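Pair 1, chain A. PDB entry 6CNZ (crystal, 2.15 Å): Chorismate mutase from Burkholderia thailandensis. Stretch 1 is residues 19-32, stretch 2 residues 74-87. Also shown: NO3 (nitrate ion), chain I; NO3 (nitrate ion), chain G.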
# COMPACT_ATOMS: atom_id res chain seq x y z
N ASN A 19 -9.32 5.18 4.15
CA ASN A 19 -9.01 4.25 3.07
C ASN A 19 -8.50 4.99 1.85
O ASN A 19 -7.56 4.52 1.19
CB ASN A 19 -10.25 3.43 2.73
CG ASN A 19 -10.36 2.17 3.58
OD1 ASN A 19 -9.36 1.68 4.10
ND2 ASN A 19 -11.55 1.62 3.68
N LEU A 20 -9.07 6.16 1.57
CA LEU A 20 -8.62 6.97 0.44
C LEU A 20 -7.16 7.39 0.60
O LEU A 20 -6.36 7.29 -0.33
CB LEU A 20 -9.52 8.21 0.29
CG LEU A 20 -9.29 9.05 -0.96
CD1 LEU A 20 -9.56 8.20 -2.21
CD2 LEU A 20 -10.16 10.30 -0.97
N VAL A 21 -6.80 7.90 1.79
CA VAL A 21 -5.42 8.27 2.08
C VAL A 21 -4.48 7.08 1.86
O VAL A 21 -3.45 7.18 1.20
CB VAL A 21 -5.31 8.82 3.51
CG1 VAL A 21 -3.85 9.09 3.91
CG2 VAL A 21 -6.14 10.08 3.65
N ALA A 22 -4.83 5.93 2.44
CA ALA A 22 -3.96 4.76 2.34
C ALA A 22 -3.72 4.36 0.89
O ALA A 22 -2.59 4.06 0.50
CB ALA A 22 -4.56 3.59 3.12
N LEU A 23 -4.77 4.39 0.08
CA LEU A 23 -4.61 3.97 -1.31
C LEU A 23 -3.84 5.01 -2.11
O LEU A 23 -3.00 4.65 -2.96
CB LEU A 23 -5.97 3.67 -1.94
CG LEU A 23 -6.64 2.38 -1.42
CD1 LEU A 23 -8.14 2.40 -1.74
CD2 LEU A 23 -5.96 1.09 -1.94
N ALA A 24 -4.09 6.30 -1.85
CA ALA A 24 -3.34 7.34 -2.53
C ALA A 24 -1.86 7.24 -2.21
O ALA A 24 -1.01 7.43 -3.08
CB ALA A 24 -3.86 8.74 -2.16
N SER A 25 -1.55 6.93 -0.95
CA SER A 25 -0.15 6.76 -0.57
C SER A 25 0.44 5.52 -1.23
O SER A 25 1.59 5.52 -1.68
CB SER A 25 -0.06 6.68 0.96
OG SER A 25 1.23 6.26 1.37
N GLN A 26 -0.35 4.44 -1.30
CA GLN A 26 0.10 3.23 -1.96
C GLN A 26 0.42 3.49 -3.43
O GLN A 26 1.45 3.04 -3.94
CB GLN A 26 -0.97 2.14 -1.79
CG GLN A 26 -0.58 0.76 -2.25
CD GLN A 26 -1.61 -0.33 -1.90
OE1 GLN A 26 -2.42 -0.17 -0.98
NE2 GLN A 26 -1.57 -1.44 -2.62
N ARG A 27 -0.44 4.24 -4.12
CA ARG A 27 -0.15 4.55 -5.52
C ARG A 27 1.08 5.43 -5.65
O ARG A 27 1.93 5.20 -6.52
CB ARG A 27 -1.36 5.24 -6.16
CG ARG A 27 -1.29 5.31 -7.68
CD ARG A 27 -2.30 6.30 -8.23
NE ARG A 27 -2.46 6.14 -9.67
CZ ARG A 27 -1.68 6.70 -10.57
NH1 ARG A 27 -0.68 7.50 -10.18
NH2 ARG A 27 -1.89 6.48 -11.86
N LEU A 28 1.22 6.42 -4.76
CA LEU A 28 2.36 7.32 -4.81
C LEU A 28 3.67 6.59 -4.56
O LEU A 28 4.71 6.98 -5.10
CB LEU A 28 2.18 8.44 -3.78
CG LEU A 28 3.15 9.60 -3.79
CD1 LEU A 28 3.27 10.19 -5.21
CD2 LEU A 28 2.74 10.68 -2.75
N ALA A 29 3.66 5.53 -3.75
CA ALA A 29 4.89 4.82 -3.47
C ALA A 29 5.43 4.09 -4.71
O ALA A 29 6.63 3.81 -4.77
CB ALA A 29 4.69 3.81 -2.33
N LEU A 30 4.57 3.78 -5.67
CA LEU A 30 5.03 3.16 -6.91
C LEU A 30 5.73 4.17 -7.83
O LEU A 30 6.25 3.77 -8.87
CB LEU A 30 3.85 2.49 -7.62
CG LEU A 30 3.21 1.29 -6.92
CD1 LEU A 30 1.83 0.99 -7.49
CD2 LEU A 30 4.10 0.06 -7.07
N ALA A 31 5.77 5.45 -7.46
CA ALA A 31 6.51 6.42 -8.26
C ALA A 31 8.02 6.20 -8.16
O ALA A 31 8.75 6.52 -9.11
CB ALA A 31 6.14 7.86 -7.85
N GLU A 32 8.50 5.65 -7.05
CA GLU A 32 9.92 5.35 -6.95
C GLU A 32 10.34 4.32 -8.00
O GLU A 32 11.29 4.60 -8.75
CB GLU A 32 10.27 4.90 -5.51
CG GLU A 32 11.79 4.84 -5.19
CD GLU A 32 12.53 3.65 -5.82
OE1 GLU A 32 11.91 2.61 -6.14
OE2 GLU A 32 13.77 3.76 -6.00
N THR A 74 -10.29 15.38 -11.95
CA THR A 74 -9.45 16.28 -11.18
C THR A 74 -8.63 15.51 -10.15
O THR A 74 -7.43 15.76 -10.00
CB THR A 74 -10.32 17.33 -10.48
OG1 THR A 74 -10.92 18.16 -11.47
CG2 THR A 74 -9.47 18.19 -9.55
N PHE A 75 -9.26 14.57 -9.43
CA PHE A 75 -8.53 13.77 -8.46
C PHE A 75 -7.37 13.03 -9.12
O PHE A 75 -6.29 12.91 -8.53
CB PHE A 75 -9.47 12.80 -7.76
CG PHE A 75 -8.79 11.89 -6.75
CD1 PHE A 75 -8.44 12.36 -5.49
CD2 PHE A 75 -8.52 10.57 -7.06
CE1 PHE A 75 -7.83 11.54 -4.56
CE2 PHE A 75 -7.91 9.72 -6.13
CZ PHE A 75 -7.56 10.21 -4.87
N PHE A 76 -7.57 12.55 -10.35
CA PHE A 76 -6.47 11.83 -10.98
C PHE A 76 -5.48 12.77 -11.64
O PHE A 76 -4.29 12.45 -11.69
CB PHE A 76 -7.01 10.77 -11.96
CG PHE A 76 -7.28 9.44 -11.29
CD1 PHE A 76 -8.47 9.21 -10.60
CD2 PHE A 76 -6.33 8.43 -11.31
CE1 PHE A 76 -8.72 8.00 -9.97
CE2 PHE A 76 -6.58 7.20 -10.68
CZ PHE A 76 -7.77 6.99 -10.01
N ASP A 77 -5.91 13.97 -12.07
CA ASP A 77 -4.94 15.03 -12.35
C ASP A 77 -3.96 15.19 -11.20
O ASP A 77 -2.74 15.28 -11.42
CB ASP A 77 -5.65 16.36 -12.60
CG ASP A 77 -6.19 16.50 -14.01
OD1 ASP A 77 -5.72 15.77 -14.92
OD2 ASP A 77 -7.09 17.34 -14.21
N ASP A 78 -4.48 15.20 -9.96
CA ASP A 78 -3.64 15.35 -8.77
C ASP A 78 -2.75 14.12 -8.53
O ASP A 78 -1.64 14.27 -8.02
CB ASP A 78 -4.49 15.63 -7.53
CG ASP A 78 -5.10 17.03 -7.54
OD1 ASP A 78 -4.56 17.92 -8.22
OD2 ASP A 78 -6.11 17.24 -6.85
N GLN A 79 -3.24 12.91 -8.83
CA GLN A 79 -2.40 11.72 -8.67
C GLN A 79 -1.20 11.78 -9.60
O GLN A 79 -0.06 11.50 -9.19
CB GLN A 79 -3.19 10.43 -8.94
CG GLN A 79 -4.45 10.23 -8.07
CD GLN A 79 -4.25 10.65 -6.63
OE1 GLN A 79 -3.54 9.98 -5.87
NE2 GLN A 79 -4.89 11.75 -6.23
N ILE A 80 -1.44 12.15 -10.86
CA ILE A 80 -0.38 12.34 -11.85
C ILE A 80 0.59 13.43 -11.40
O ILE A 80 1.81 13.23 -11.38
CB ILE A 80 -1.01 12.65 -13.22
CG1 ILE A 80 -1.79 11.43 -13.73
CG2 ILE A 80 0.04 13.13 -14.25
CD1 ILE A 80 -2.80 11.77 -14.83
N ALA A 81 0.07 14.61 -11.04
CA ALA A 81 0.94 15.70 -10.56
C ALA A 81 1.82 15.24 -9.41
O ALA A 81 3.02 15.57 -9.35
CB ALA A 81 0.09 16.89 -10.11
N ALA A 82 1.24 14.50 -8.46
CA ALA A 82 1.97 14.03 -7.28
C ALA A 82 3.04 13.02 -7.67
O ALA A 82 4.17 13.06 -7.15
CB ALA A 82 0.99 13.40 -6.29
N SER A 83 2.71 12.10 -8.58
CA SER A 83 3.69 11.14 -9.06
C SER A 83 4.87 11.85 -9.71
O SER A 83 6.04 11.60 -9.38
CB SER A 83 3.02 10.17 -10.04
OG SER A 83 3.94 9.23 -10.56
N LYS A 84 4.59 12.79 -10.62
CA LYS A 84 5.67 13.47 -11.33
C LYS A 84 6.52 14.32 -10.39
O LYS A 84 7.74 14.39 -10.53
CB LYS A 84 5.09 14.33 -12.47
CG LYS A 84 4.62 13.50 -13.65
CD LYS A 84 3.63 14.25 -14.53
CE LYS A 84 4.27 15.34 -15.36
NZ LYS A 84 3.28 15.91 -16.33
N GLN A 85 5.87 14.98 -9.43
CA GLN A 85 6.60 15.71 -8.40
C GLN A 85 7.60 14.80 -7.69
O GLN A 85 8.79 15.13 -7.55
CB GLN A 85 5.59 16.30 -7.41
CG GLN A 85 6.13 17.25 -6.38
CD GLN A 85 5.04 17.61 -5.38
OE1 GLN A 85 3.87 17.71 -5.75
NE2 GLN A 85 5.40 17.75 -4.12
N LEU A 86 7.13 13.66 -7.19
CA LEU A 86 8.02 12.73 -6.52
C LEU A 86 9.14 12.25 -7.45
O LEU A 86 10.31 12.22 -7.07
CB LEU A 86 7.22 11.53 -5.97
CG LEU A 86 7.98 10.50 -5.13
CD1 LEU A 86 8.94 11.18 -4.16
CD2 LEU A 86 7.02 9.60 -4.35
N GLN A 87 8.78 11.87 -8.69
CA GLN A 87 9.80 11.37 -9.62
C GLN A 87 10.86 12.42 -9.90
O GLN A 87 12.06 12.11 -9.98
CB GLN A 87 9.16 10.91 -10.94
CG GLN A 87 8.19 9.71 -10.85
CD GLN A 87 7.49 9.43 -12.19
OE1 GLN A 87 8.15 9.32 -13.22
NE2 GLN A 87 6.16 9.36 -12.17
N NO3 I . 0.53 8.20 -13.88
O1 NO3 I . 0.67 8.67 -12.71
O2 NO3 I . 0.07 7.03 -14.06
O3 NO3 I . 0.87 8.89 -14.89
N NO3 G . 3.07 8.97 2.03
O1 NO3 G . 2.76 8.50 0.89
O2 NO3 G . 4.00 9.83 2.13
O3 NO3 G . 2.45 8.58 3.06
O HOH W 1 -1.25 8.88 -5.56
O HOH W 2 0.25 9.04 -7.63
O HOH W 3 2.34 7.03 -8.41

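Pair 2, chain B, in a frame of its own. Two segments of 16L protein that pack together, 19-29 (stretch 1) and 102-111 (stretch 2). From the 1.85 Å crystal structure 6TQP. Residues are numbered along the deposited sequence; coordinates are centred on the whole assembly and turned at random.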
# COMPACT_ATOMS: atom_id res chain seq x y z
N VAL B 19 -8.42 -4.69 5.39
CA VAL B 19 -7.46 -5.64 4.84
C VAL B 19 -6.06 -5.02 4.83
O VAL B 19 -5.07 -5.68 5.15
CB VAL B 19 -7.90 -6.10 3.44
CG1 VAL B 19 -6.76 -6.81 2.72
CG2 VAL B 19 -9.12 -7.02 3.54
N ILE B 20 -5.96 -3.74 4.46
CA ILE B 20 -4.65 -3.11 4.34
C ILE B 20 -3.99 -2.99 5.71
O ILE B 20 -2.80 -3.31 5.87
CB ILE B 20 -4.79 -1.75 3.65
CG1 ILE B 20 -5.22 -1.96 2.19
CG2 ILE B 20 -3.46 -0.97 3.71
CD1 ILE B 20 -5.62 -0.69 1.47
N VAL B 21 -4.74 -2.53 6.71
CA VAL B 21 -4.17 -2.40 8.05
C VAL B 21 -3.72 -3.75 8.56
O VAL B 21 -2.63 -3.89 9.12
CB VAL B 21 -5.19 -1.74 9.00
CG1 VAL B 21 -4.67 -1.73 10.45
CG2 VAL B 21 -5.49 -0.33 8.52
N PHE B 22 -4.56 -4.77 8.37
CA PHE B 22 -4.20 -6.12 8.80
C PHE B 22 -2.94 -6.59 8.10
O PHE B 22 -2.02 -7.13 8.73
CB PHE B 22 -5.37 -7.06 8.51
CG PHE B 22 -5.15 -8.47 9.00
CD1 PHE B 22 -4.44 -9.38 8.23
CD2 PHE B 22 -5.66 -8.88 10.22
CE1 PHE B 22 -4.24 -10.67 8.67
CE2 PHE B 22 -5.46 -10.17 10.67
CZ PHE B 22 -4.74 -11.07 9.90
N TYR B 23 -2.86 -6.38 6.78
CA TYR B 23 -1.72 -6.85 6.01
C TYR B 23 -0.43 -6.16 6.46
O TYR B 23 0.59 -6.82 6.72
CB TYR B 23 -1.96 -6.59 4.52
CG TYR B 23 -0.82 -7.05 3.65
CD1 TYR B 23 -0.42 -8.39 3.63
CD2 TYR B 23 -0.11 -6.15 2.86
CE1 TYR B 23 0.64 -8.81 2.85
CE2 TYR B 23 0.94 -6.57 2.07
CZ TYR B 23 1.31 -7.89 2.06
OH TYR B 23 2.37 -8.28 1.27
N ILE B 24 -0.46 -4.83 6.54
CA ILE B 24 0.72 -4.09 6.97
C ILE B 24 1.17 -4.55 8.36
O ILE B 24 2.36 -4.75 8.60
CB ILE B 24 0.43 -2.58 6.94
CG1 ILE B 24 0.16 -2.12 5.49
CG2 ILE B 24 1.59 -1.78 7.54
CD1 ILE B 24 1.30 -2.36 4.51
N ASN B 25 0.22 -4.73 9.29
CA ASN B 25 0.60 -5.21 10.61
C ASN B 25 1.21 -6.61 10.53
O ASN B 25 2.15 -6.92 11.27
CB ASN B 25 -0.61 -5.22 11.55
CG ASN B 25 -1.06 -3.82 11.95
OD1 ASN B 25 -0.29 -2.86 11.85
ND2 ASN B 25 -2.30 -3.71 12.40
N GLU B 26 0.69 -7.45 9.65
CA GLU B 26 1.24 -8.79 9.48
C GLU B 26 2.68 -8.72 8.97
O GLU B 26 3.53 -9.52 9.40
CB GLU B 26 0.35 -9.60 8.53
CG GLU B 26 0.92 -10.94 8.09
CD GLU B 26 -0.11 -11.82 7.40
OE1 GLU B 26 -1.16 -12.11 8.02
OE2 GLU B 26 0.12 -12.23 6.25
N LYS B 27 2.98 -7.78 8.08
CA LYS B 27 4.34 -7.61 7.58
C LYS B 27 5.24 -6.91 8.59
O LYS B 27 6.46 -7.10 8.54
CB LYS B 27 4.32 -6.82 6.26
CG LYS B 27 3.84 -7.64 5.06
CD LYS B 27 4.71 -8.88 4.88
CE LYS B 27 4.88 -9.31 3.44
NZ LYS B 27 6.32 -9.29 3.06
N ALA B 28 4.67 -6.11 9.48
CA ALA B 28 5.41 -5.56 10.60
C ALA B 28 5.69 -6.60 11.68
O ALA B 28 6.40 -6.29 12.64
CB ALA B 28 4.63 -4.41 11.25
N LEU B 29 5.12 -7.80 11.56
CA LEU B 29 5.19 -8.80 12.61
C LEU B 29 4.59 -8.26 13.90
O LEU B 29 5.09 -8.51 15.00
CB LEU B 29 6.63 -9.28 12.82
CG LEU B 29 7.23 -9.84 11.52
CD1 LEU B 29 8.75 -9.90 11.60
CD2 LEU B 29 6.64 -11.21 11.21
N ILE B 102 1.64 0.79 -3.81
CA ILE B 102 1.78 1.59 -2.59
C ILE B 102 1.67 0.71 -1.35
O ILE B 102 2.35 0.94 -0.34
CB ILE B 102 0.77 2.75 -2.59
CG1 ILE B 102 1.20 3.79 -3.63
CG2 ILE B 102 0.69 3.38 -1.21
CD1 ILE B 102 0.18 4.88 -3.88
N ILE B 103 0.80 -0.31 -1.37
CA ILE B 103 0.74 -1.21 -0.22
C ILE B 103 2.09 -1.88 -0.02
O ILE B 103 2.59 -1.99 1.10
CB ILE B 103 -0.38 -2.25 -0.40
CG1 ILE B 103 -1.73 -1.54 -0.44
CG2 ILE B 103 -0.34 -3.30 0.73
CD1 ILE B 103 -2.89 -2.43 -0.86
N SER B 104 2.73 -2.30 -1.12
CA SER B 104 4.06 -2.88 -1.00
C SER B 104 5.06 -1.86 -0.46
O SER B 104 5.95 -2.20 0.32
CB SER B 104 4.54 -3.41 -2.35
OG SER B 104 3.68 -4.43 -2.82
N LEU B 105 4.94 -0.60 -0.90
CA LEU B 105 5.83 0.44 -0.41
C LEU B 105 5.70 0.61 1.10
O LEU B 105 6.71 0.68 1.82
CB LEU B 105 5.52 1.76 -1.14
CG LEU B 105 6.30 2.97 -0.63
CD1 LEU B 105 7.79 2.82 -0.88
CD2 LEU B 105 5.74 4.21 -1.27
N ILE B 106 4.47 0.67 1.60
CA ILE B 106 4.25 0.80 3.05
C ILE B 106 4.86 -0.38 3.78
O ILE B 106 5.48 -0.22 4.83
CB ILE B 106 2.74 0.92 3.36
CG1 ILE B 106 2.13 2.14 2.67
CG2 ILE B 106 2.48 1.04 4.87
CD1 ILE B 106 0.66 2.03 2.54
N SER B 107 4.71 -1.59 3.22
CA SER B 107 5.32 -2.76 3.86
C SER B 107 6.81 -2.56 4.04
O SER B 107 7.37 -2.84 5.11
CB SER B 107 5.04 -4.02 3.04
OG SER B 107 3.66 -4.30 3.03
N MET B 108 7.49 -2.09 2.99
CA MET B 108 8.92 -1.85 3.10
C MET B 108 9.22 -0.75 4.11
O MET B 108 10.16 -0.87 4.89
CB MET B 108 9.51 -1.48 1.75
CG MET B 108 11.00 -1.20 1.84
SD MET B 108 11.70 -0.81 0.24
CE MET B 108 11.67 -2.47 -0.43
N ILE B 109 8.46 0.35 4.08
CA ILE B 109 8.70 1.43 5.04
C ILE B 109 8.68 0.88 6.45
O ILE B 109 9.57 1.15 7.27
CB ILE B 109 7.66 2.56 4.86
CG1 ILE B 109 7.82 3.20 3.49
CG2 ILE B 109 7.83 3.63 5.96
CD1 ILE B 109 6.75 4.22 3.15
N VAL B 110 7.66 0.07 6.75
CA VAL B 110 7.51 -0.49 8.09
C VAL B 110 8.66 -1.43 8.41
O VAL B 110 9.20 -1.42 9.52
CB VAL B 110 6.14 -1.19 8.17
CG1 VAL B 110 6.11 -2.26 9.22
CG2 VAL B 110 5.04 -0.15 8.43
N GLU B 111 9.06 -2.26 7.44
CA GLU B 111 10.16 -3.18 7.67
C GLU B 111 11.48 -2.43 7.86
O GLU B 111 12.35 -2.90 8.59
CB GLU B 111 10.27 -4.17 6.51
CG GLU B 111 9.13 -5.19 6.47
CD GLU B 111 9.26 -6.18 5.32
OE1 GLU B 111 10.11 -5.96 4.43
OE2 GLU B 111 8.50 -7.18 5.31

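What backbone arrangement do the two pairs share? In each, two helices run in broadly the same direction and cross at a modest angle: -43° with a closest axial approach of 9.9 Å in pair 1, and -36° with 9.3 Å in pair 2. Over 14 central residues the backbones superpose with an RMSD of 0.5 Å. The agreement is tightest along the second helix, where Leu86(A) falls on Val110(B) and Ser83(A) on Ser107(B), and loosens toward the ends of the matched part of the first, where Leu23(A) and Val19(B) lie 1.4 Å apart at CA.

Which residue fills the middle of the contact? Leu28(A) and Ile24(B) occupy the same position, and in both CA to CB points sideways while the end of the side chain comes nearer to the other helix. Leu28(A) brings CD1 to 3.6 Å from Ala82(A) O and to 3.9 Å from Leu86(A) CD2. Ile24(B) acts as a knob in a hole formed by Ile103(B), Ile106(B), Ser107(B) and Val110(B), its CD1 lying 3.6 Å from Ile106(B) CG2 and 3.4 Å from Ser107(B) OG. Ala82(A) matches Ile106(B), and its smaller side chain is met by that of Leu28(A), with Leu28(A) CD1 4.1 Å from Ala82(A) CB.

How do the pairs differ around Gln79(A) and its counterpart Ile103(B)? Ala24(A) and Arg27(A) match Ile20(B) and Tyr23(B), and all four face Gln79(A) or Ile103(B). In pair 2 the contacts with Ile103(B) here are apolar: Ile20(B) CG1 is 3.9 Å from Ile103(B) CD1, and the edge of the Tyr23(B) ring meets the isoleucine, CD2 to CG2 of Ile103(B) at 3.6 Å. Pair 1 is polar here and uses water. Water 1 donates to Ala24(A) O at 2.9 Å and to Gln79(A) OE1 at 2.6 Å; water 2 accepts from Arg27(A) NH1 at 3.1 Å and donates to Gln79(A) O at 2.9 Å. One face of the guanidinium is covered by Gln79(A), with Arg27(A) NH1 4.1 Å from Gln79(A) CB, while Arg27(A) NH1 and NH2 hydrogen-bond the chain I nitrate, probably from the crystallisation liquor, at 3.1 Å to its O1 and 3.0 Å to its O2, respectively.

What happens toward the far end? Ala31(A) and Lys27(B) coincide to 1.2 Å at CA, but their side-chain centres are 4.3 Å apart. The small alanine packs closely, its CB 3.7 Å from Ser83(A) OG and 4.0 Å from Leu86(A) CD2. Lysine instead passes Ser107(B), Lys27(B) CG to Ser107(B) OG at 3.9 Å, and reaches a long salt bridge, Lys27(B) NZ to Glu111(B) OE2 at 3.8 Å, with a glutamate that is poorly ordered. The matched serines also turn to different partners: Ser83(A) OG accepts a hydrogen bond from Gln87(A) NE2 at 2.7 Å, whereas Ser107(B) OG donates to Ile103(B) O at 3.2 Å. Neither pair has a direct hydrogen bond between its helices.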